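PDB 4BLG: latency-associated nuclear antigen from Murid herpesvirus 4, which probably binds viral DNA and associates with copies of itself, this chain being its C-terminal DNA-binding domain. Local coordinates for residues I58-K61 against H62-S65; R16-L19 against Q20-P24. All coordinates share one frame; numbering follows the deposited sequence.

Contact 1 of 2, residues I58-K61 against H62-S65; sequences IQSK and HVLS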
loop_
_atom_site.group_PDB
_atom_site.type_symbol
_atom_site.label_atom_id
_atom_site.label_comp_id
_atom_site.label_asym_id
_atom_site.label_seq_id
_atom_site.Cartn_x
_atom_site.Cartn_y
_atom_site.Cartn_z
ATOM N N ILE A 58 1.993 14.077 -6.509
ATOM C CA ILE A 58 1.947 12.901 -7.379
ATOM C C ILE A 58 0.498 12.499 -7.628
ATOM O O ILE A 58 -0.001 11.483 -7.109
ATOM C CB ILE A 58 2.761 11.730 -6.794
ATOM C CG1 ILE A 58 4.214 12.174 -6.583
ATOM C CG2 ILE A 58 2.729 10.528 -7.726
ATOM C CD1 ILE A 58 5.046 11.211 -5.746
ATOM N N GLN A 59 -0.168 13.327 -8.431
ATOM C CA GLN A 59 -1.575 13.160 -8.763
ATOM C C GLN A 59 -1.803 13.602 -10.200
ATOM O O GLN A 59 -1.268 14.618 -10.641
ATOM C CB GLN A 59 -2.451 14.011 -7.844
ATOM C CG GLN A 59 -2.299 13.721 -6.364
ATOM C CD GLN A 59 -2.891 12.386 -5.954
ATOM O OE1 GLN A 59 -3.384 11.621 -6.788
ATOM N NE2 GLN A 59 -2.849 12.101 -4.654
ATOM N N SER A 60 -2.603 12.835 -10.925
ATOM C CA SER A 60 -3.008 13.196 -12.278
ATOM C C SER A 60 -4.067 12.209 -12.741
ATOM O O SER A 60 -4.613 11.442 -11.945
ATOM C CB SER A 60 -1.822 13.163 -13.238
ATOM O OG SER A 60 -1.467 11.823 -13.534
ATOM N N LYS A 61 -4.352 12.221 -14.033
ATOM C CA LYS A 61 -5.320 11.294 -14.589
ATOM C C LYS A 61 -4.755 9.877 -14.647
ATOM O O LYS A 61 -5.511 8.907 -14.689
ATOM C CB LYS A 61 -5.740 11.742 -15.989
ATOM C CG LYS A 61 -7.221 11.998 -16.128
ATOM C CD LYS A 61 -7.675 13.141 -15.245
ATOM C CE LYS A 61 -9.115 13.512 -15.543
ATOM N NZ LYS A 61 -9.510 14.776 -14.872
ATOM N N HIS A 62 -3.432 9.753 -14.658
ATOM C CA HIS A 62 -2.804 8.447 -14.818
ATOM C C HIS A 62 -2.000 8.007 -13.600
ATOM O O HIS A 62 -1.439 6.911 -13.589
ATOM C CB HIS A 62 -1.912 8.444 -16.057
ATOM C CG HIS A 62 -2.670 8.547 -17.342
ATOM N ND1 HIS A 62 -3.428 9.649 -17.673
ATOM C CD2 HIS A 62 -2.793 7.682 -18.376
ATOM C CE1 HIS A 62 -3.980 9.463 -18.858
ATOM N NE2 HIS A 62 -3.611 8.277 -19.307
ATOM N N VAL A 63 -1.944 8.860 -12.584
ATOM C CA VAL A 63 -1.240 8.554 -11.346
ATOM C C VAL A 63 -2.136 8.987 -10.212
ATOM O O VAL A 63 -2.503 10.154 -10.132
ATOM C CB VAL A 63 0.089 9.336 -11.201
ATOM C CG1 VAL A 63 0.952 8.713 -10.113
ATOM C CG2 VAL A 63 0.844 9.379 -12.517
ATOM N N LEU A 64 -2.500 8.049 -9.340
ATOM C CA LEU A 64 -3.338 8.375 -8.196
ATOM C C LEU A 64 -2.614 7.967 -6.931
ATOM O O LEU A 64 -2.135 6.840 -6.823
ATOM C CB LEU A 64 -4.674 7.652 -8.289
ATOM C CG LEU A 64 -5.379 7.729 -9.648
ATOM C CD1 LEU A 64 -6.663 6.926 -9.602
ATOM C CD2 LEU A 64 -5.677 9.158 -10.048
ATOM N N SER A 65 -2.528 8.879 -5.971
ATOM C CA SER A 65 -1.823 8.581 -4.737
ATOM C C SER A 65 -2.724 8.605 -3.514
ATOM O O SER A 65 -3.620 9.437 -3.383
ATOM C CB SER A 65 -0.647 9.533 -4.530
ATOM O OG SER A 65 0.331 9.355 -5.537
#

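Contact 2 of 2, residues R16-L19 against Q20-P24; sequences RRHL and QVTAP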
loop_
_atom_site.group_PDB
_atom_site.type_symbol
_atom_site.label_atom_id
_atom_site.label_comp_id
_atom_site.label_asym_id
_atom_site.label_seq_id
_atom_site.Cartn_x
_atom_site.Cartn_y
_atom_site.Cartn_z
ATOM N N ARG A 16 5.231 20.302 -8.838
ATOM C CA ARG A 16 4.160 19.928 -9.762
ATOM C C ARG A 16 4.555 20.208 -11.216
ATOM O O ARG A 16 4.446 19.348 -12.101
ATOM C CB ARG A 16 2.858 20.655 -9.395
ATOM C CG ARG A 16 2.114 19.993 -8.231
ATOM C CD ARG A 16 0.754 20.622 -7.960
ATOM N NE ARG A 16 0.849 21.936 -7.326
ATOM C CZ ARG A 16 0.650 23.103 -7.940
ATOM N NH1 ARG A 16 0.342 23.162 -9.230
ATOM N NH2 ARG A 16 0.763 24.230 -7.251
ATOM N N ARG A 17 5.053 21.414 -11.449
ATOM C CA ARG A 17 5.386 21.830 -12.788
ATOM C C ARG A 17 6.527 20.953 -13.279
ATOM O O ARG A 17 6.539 20.516 -14.431
ATOM C CB ARG A 17 5.740 23.324 -12.821
ATOM C CG ARG A 17 4.534 24.240 -12.600
ATOM C CD ARG A 17 4.894 25.724 -12.624
ATOM N NE ARG A 17 3.704 26.548 -12.813
ATOM C CZ ARG A 17 3.709 27.853 -13.074
ATOM N NH1 ARG A 17 4.849 28.528 -13.180
ATOM N NH2 ARG A 17 2.559 28.492 -13.237
ATOM N N HIS A 18 7.459 20.655 -12.381
ATOM C CA HIS A 18 8.592 19.837 -12.745
ATOM C C HIS A 18 8.090 18.519 -13.306
ATOM O O HIS A 18 8.456 18.139 -14.413
ATOM C CB HIS A 18 9.514 19.574 -11.557
ATOM C CG HIS A 18 10.550 18.531 -11.838
ATOM N ND1 HIS A 18 11.692 18.788 -12.567
ATOM C CD2 HIS A 18 10.596 17.216 -11.525
ATOM C CE1 HIS A 18 12.403 17.681 -12.674
ATOM N NE2 HIS A 18 11.761 16.714 -12.048
ATOM N N LEU A 19 7.242 17.836 -12.536
ATOM C CA LEU A 19 6.751 16.523 -12.919
ATOM C C LEU A 19 6.019 16.550 -14.257
ATOM O O LEU A 19 6.201 15.646 -15.075
ATOM C CB LEU A 19 5.850 15.918 -11.821
ATOM C CG LEU A 19 6.536 15.615 -10.482
ATOM C CD1 LEU A 19 5.511 15.263 -9.419
ATOM C CD2 LEU A 19 7.547 14.483 -10.623
ATOM N N GLN A 20 5.201 17.574 -14.490
ATOM C CA GLN A 20 4.442 17.645 -15.737
ATOM C C GLN A 20 5.299 17.935 -16.952
ATOM O O GLN A 20 4.957 17.515 -18.047
ATOM C CB GLN A 20 3.392 18.746 -15.674
ATOM C CG GLN A 20 2.564 18.789 -14.420
ATOM C CD GLN A 20 1.323 19.613 -14.627
ATOM O OE1 GLN A 20 1.107 20.146 -15.717
ATOM N NE2 GLN A 20 0.502 19.737 -13.592
ATOM N N VAL A 21 6.381 18.686 -16.776
ATOM C CA VAL A 21 7.256 18.974 -17.907
ATOM C C VAL A 21 8.097 17.734 -18.189
ATOM O O VAL A 21 8.327 17.365 -19.334
ATOM C CB VAL A 21 8.169 20.190 -17.649
ATOM C CG1 VAL A 21 9.171 20.334 -18.782
ATOM C CG2 VAL A 21 7.337 21.465 -17.506
ATOM N N THR A 22 8.506 17.059 -17.122
ATOM C CA THR A 22 9.440 15.948 -17.228
ATOM C C THR A 22 8.744 14.717 -17.807
ATOM O O THR A 22 9.336 13.969 -18.577
ATOM C CB THR A 22 10.051 15.613 -15.856
ATOM O OG1 THR A 22 10.661 16.786 -15.310
ATOM C CG2 THR A 22 11.105 14.531 -15.987
ATOM N N ALA A 23 7.481 14.520 -17.447
ATOM C CA ALA A 23 6.717 13.379 -17.937
ATOM C C ALA A 23 5.275 13.790 -18.238
ATOM O O ALA A 23 4.367 13.511 -17.462
ATOM C CB ALA A 23 6.760 12.249 -16.920
ATOM N N PRO A 24 5.064 14.444 -19.390
ATOM C CA PRO A 24 3.786 15.059 -19.776
ATOM C C PRO A 24 2.599 14.103 -19.824
ATOM O O PRO A 24 1.556 14.432 -19.271
ATOM C CB PRO A 24 4.068 15.617 -21.177
ATOM C CG PRO A 24 5.539 15.725 -21.261
ATOM C CD PRO A 24 6.102 14.640 -20.412
#

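Contact 1 of 2, residues I58-K61 against H62-S65
His62 and Ser60 meet inside a tight turn, where the backbone N of His62 gives a hydrogen bond to Ser60 OG, 3.1 Å away. The His62 ring stands obliquely beside Lys61, with His62 ND1 3.5 Å from Lys61 CB. Val63 N makes a weak bond to the same hydroxyl oxygen, and Val63 O takes the N-H of Ser60 N at 2.8 Å, in the carbonyl plane. Ser60 OG stands between its own backbone N and carbonyl carbon (chi1 74°), which turns it inward over the turn; it is also bonded to Leu26 O. On the same side of the turn as the Ser60 hydroxyl, Val63 CG1 presses on Ile58 CG2 at 3.5 Å, a tight fit for two methyl groups. Leu64 turns its CD2 back to Ser60 O. Ser65 is held by Gln59 through two bonds. Ser65 N gives to Gln59 OE1 at 3.0 Å, arriving from above the amide carbonyl plane. Gln59 NE2 gives to Ser65 O at 3.1 Å. Ser65 O lies nearly in the amide plane of Gln59, but Gln59 NE2 is tilted 31° from the Ser65 carbonyl plane. A bend at chi2 (-71°) folds the Gln59 chain back to this backbone. Ser65 OG gives to Ile58 O at 2.7 Å and also bonds Ser88 OG. The arrangement is a helix-to-strand connection: a polar turn leads from helix 48-57 into strand 64-70, outermost in the antiparallel sheet within this chain.

Contact 2 of 2, residues R16-L19 against Q20-P24
Thr22 meets His18 O with two groups. Thr22 OG1 gives a hydrogen bond of 2.7 Å to His18 O, from above the carbonyl plane. Thr22 N gives a second bond of 2.9 Å to His18 O, nearly along the C=O axis. The hydroxyl sits beside its own backbone N (chi1 -56°), which points it back down the helix. Val21 N adds a weak bond to His18 O. The usual i to i+4 bonds continue around it. Gln20 N reaches Arg16 O, Val21 N reaches Arg17 O, and Ala23 N reaches Leu19 O at 2.9 Å.

Thr22 OG1 also lies over one face of the His18 imidazole, offset toward its rim and 3.3 Å from His18 CE1. His18 CG is anti to the backbone N (chi1 169°), which swings the ring under this hydroxyl. Gln20 CG lies close to Arg16 O, and Val21 CG2 rests 3.3 Å from Arg17 O.

The turn is the last one of helix 13-22, and Ala23 is the first residue to leave helical geometry. Leu19 and Thr22 pack on Val102 of helix 93-110, and the His18 ring meets Tyr106 of the same helix. Gln20 touches Pro29 in a loop.

How the contacts relate
Both contacts are local and lie at ends of helices. Contact 2 is the last turn of helix 13-22, and contact 1 follows the end of helix 48-57. Contact 1 is nearer the centre of the folded chain, about 8 Å from its centre to that of the chain, against about 14 Å for contact 2. Half of the residues of contact 1 are buried, while contact 2 has several exposed ones. Both reach helix 93-110, contact 1 through Ile58 and Val63, contact 2 through His18, Leu19 and Thr22. Contact 1 also packs on strand 84-90, and Lys61 and Leu64 touch prolines of the second subunit. Its side chains bond backbone at several points; contact 2 relies mainly on helical backbone bonds.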